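Local coordinates for SnoaL-like domain-containing protein (Kribbella flavida, PDB 5EVH), which is of unknown function but carries a SnoaL-like domain of the NTF2 clan, whose cone-shaped alpha+beta fold commonly encloses a pocket for small molecules, at residues A[7-10]-A[11-15]. Residues are numbered along the deposited sequence; the frame is centred on the assembly and turned at random.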
ATOM      1  N   ALA A   7     -13.928  13.125  -9.428  1.00 24.70           N
ATOM      2  CA  ALA A   7     -14.719  12.011  -9.949  1.00 23.50           C
ATOM      3  C   ALA A   7     -14.104  10.667  -9.566  1.00 18.29           C
ATOM      4  O   ALA A   7     -14.804   9.736  -9.121  1.00 19.76           O
ATOM      5  CB  ALA A   7     -14.848  12.118 -11.485  1.00 24.28           C
ATOM      6  N   ALA A   8     -12.797  10.512  -9.776  1.00 16.87           N
ATOM      7  CA  ALA A   8     -12.232   9.186  -9.552  1.00 16.88           C
ATOM      8  C   ALA A   8     -12.269   8.832  -8.077  1.00 14.94           C
ATOM      9  O   ALA A   8     -12.470   7.669  -7.718  1.00 13.54           O
ATOM     10  CB  ALA A   8     -10.767   9.094 -10.054  1.00 18.67           C
ATOM     11  N   LEU A   9     -11.986   9.793  -7.207  1.00 14.63           N
ATOM     12  CA  LEU A   9     -12.011   9.480  -5.773  1.00 15.57           C
ATOM     13  C   LEU A   9     -13.440   9.179  -5.308  1.00 16.99           C
ATOM     14  O   LEU A   9     -13.652   8.321  -4.445  1.00 14.64           O
ATOM     15  CB  LEU A   9     -11.448  10.673  -4.938  1.00 16.97           C
ATOM     16  CG  LEU A   9     -11.365  10.401  -3.398  1.00 14.74           C
ATOM     17  CD1 LEU A   9     -10.604   9.106  -3.114  1.00 18.84           C
ATOM     18  CD2 LEU A   9     -10.694  11.558  -2.671  1.00 21.43           C
ATOM     19  N   ASP A  10     -14.422   9.958  -5.770  1.00 15.79           N
ATOM     20  CA  ASP A  10     -15.821   9.671  -5.408  1.00 14.35           C
ATOM     21  C   ASP A  10     -16.200   8.242  -5.788  1.00 15.77           C
ATOM     22  O   ASP A  10     -16.831   7.517  -5.000  1.00 15.13           O
ATOM     23  CB  ASP A  10     -16.760  10.639  -6.128  1.00 17.64           C
ATOM     24  CG  ASP A  10     -16.691  12.069  -5.568  1.00 30.76           C
ATOM     25  OD1 ASP A  10     -16.165  12.274  -4.431  1.00 24.65           O
ATOM     26  OD2 ASP A  10     -17.217  12.968  -6.266  1.00 30.87           O
ATOM     27  N   THR A  11     -15.789   7.801  -6.998  1.00 14.86           N
ATOM     28  CA  THR A  11     -16.073   6.424  -7.412  1.00 14.53           C
ATOM     29  C   THR A  11     -15.345   5.406  -6.528  1.00 16.35           C
ATOM     30  O   THR A  11     -15.931   4.391  -6.083  1.00 15.89           O
ATOM     31  CB  THR A  11     -15.666   6.256  -8.877  1.00 18.30           C
ATOM     32  OG1 THR A  11     -16.572   7.039  -9.666  1.00 21.55           O
ATOM     33  CG2 THR A  11     -15.724   4.809  -9.304  1.00 19.49           C
ATOM     34  N   ALA A  12     -14.049   5.650  -6.282  1.00 13.78           N
ATOM     35  CA  ALA A  12     -13.257   4.768  -5.440  1.00 11.83           C
ATOM     36  C   ALA A  12     -13.886   4.604  -4.067  1.00 15.11           C
ATOM     37  O   ALA A  12     -13.963   3.486  -3.548  1.00 12.64           O
ATOM     38  CB  ALA A  12     -11.824   5.349  -5.318  1.00 12.12           C
ATOM     39  N   LEU A  13     -14.266   5.735  -3.409  1.00 11.68           N
ATOM     40  CA  LEU A  13     -14.851   5.633  -2.066  1.00 12.60           C
ATOM     41  C   LEU A  13     -16.267   4.998  -2.102  1.00 15.02           C
ATOM     42  O   LEU A  13     -16.655   4.321  -1.150  1.00 15.84           O
ATOM     43  CB  LEU A  13     -14.920   7.009  -1.403  1.00 14.04           C
ATOM     44  CG  LEU A  13     -13.522   7.617  -1.105  1.00 15.62           C
ATOM     45  CD1 LEU A  13     -13.701   9.072  -0.583  1.00 14.44           C
ATOM     46  CD2 LEU A  13     -12.847   6.744  -0.049  1.00 16.75           C
ATOM     47  N   ALA A  14     -17.060   5.244  -3.155  1.00 11.77           N
ATOM     48  CA  ALA A  14     -18.394   4.617  -3.244  1.00 15.80           C
ATOM     49  C   ALA A  14     -18.266   3.099  -3.376  1.00 17.85           C
ATOM     50  O   ALA A  14     -18.985   2.339  -2.699  1.00 14.12           O
ATOM     51  CB  ALA A  14     -19.164   5.219  -4.435  1.00 13.44           C
ATOM     52  N   TYR A  15     -17.315   2.662  -4.225  1.00 14.54           N
ATOM     53  CA  TYR A  15     -16.940   1.258  -4.359  1.00 17.16           C
ATOM     54  C   TYR A  15     -16.480   0.703  -3.013  1.00 15.53           C
ATOM     55  O   TYR A  15     -16.973  -0.324  -2.541  1.00 12.81           O
ATOM     56  CB  TYR A  15     -15.799   1.147  -5.398  1.00 14.94           C
ATOM     57  CG  TYR A  15     -15.158  -0.191  -5.327  1.00 13.94           C
ATOM     58  CD1 TYR A  15     -15.788  -1.307  -5.926  1.00 15.88           C
ATOM     59  CD2 TYR A  15     -13.971  -0.372  -4.638  1.00 19.76           C
ATOM     60  CE1 TYR A  15     -15.219  -2.561  -5.810  1.00 15.44           C
ATOM     61  CE2 TYR A  15     -13.394  -1.611  -4.547  1.00 22.56           C
ATOM     62  CZ  TYR A  15     -14.057  -2.694  -5.111  1.00 24.00           C
ATOM     63  OH  TYR A  15     -13.511  -3.930  -5.015  1.00 30.64           O
TER
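The carbonyls of A7, A8, L9 and D10 each accept the amide N-H of the residue four further on, T11, A12, L13 and A14, in the first turns of helix 7-20, the N-terminal alpha-helix of an NTF2-like fold. The amide N of T11 reaches O of A7 at 3.0 Å, and the N of A12 meets O of A8 at 2.9 Å. Next along, N of L13 gives O of L9 a nearly straight bond, 170° at the hydrogen, while N of A14 closes on O of D10 at 154°. N of Y15 continues the series by donating to O of T11.

OG1 of T11 lies beside its own backbone N, 3.3 Å from O of A7, the carbonyl that takes the T11 amide. The carboxylate of D10 has its partner just before the helix, OD2 being hydrogen-bonded to OG1 of T6; S5, through its OG, accepts from N of A7.

One face of the helix packs on the sheet, A8 and T11 against V98 and A12 against L96 of strand 92-99, with T11 also touching I103 of strand 102-109. On another side the side chains of L9 and L13 meet at a slant, one turn apart. With CG of L9 anti to its backbone N (chi1 -177°) and chi2 near +60°, CD1 lies toward L13. An alanine at L13 would keep the amide bond but would probably leave the L9 isobutyl group freer to turn, without its hydrophobic neighbour. The closest touch between these leucines is CD1 of L9 on CG of L13, at 3.8 Å.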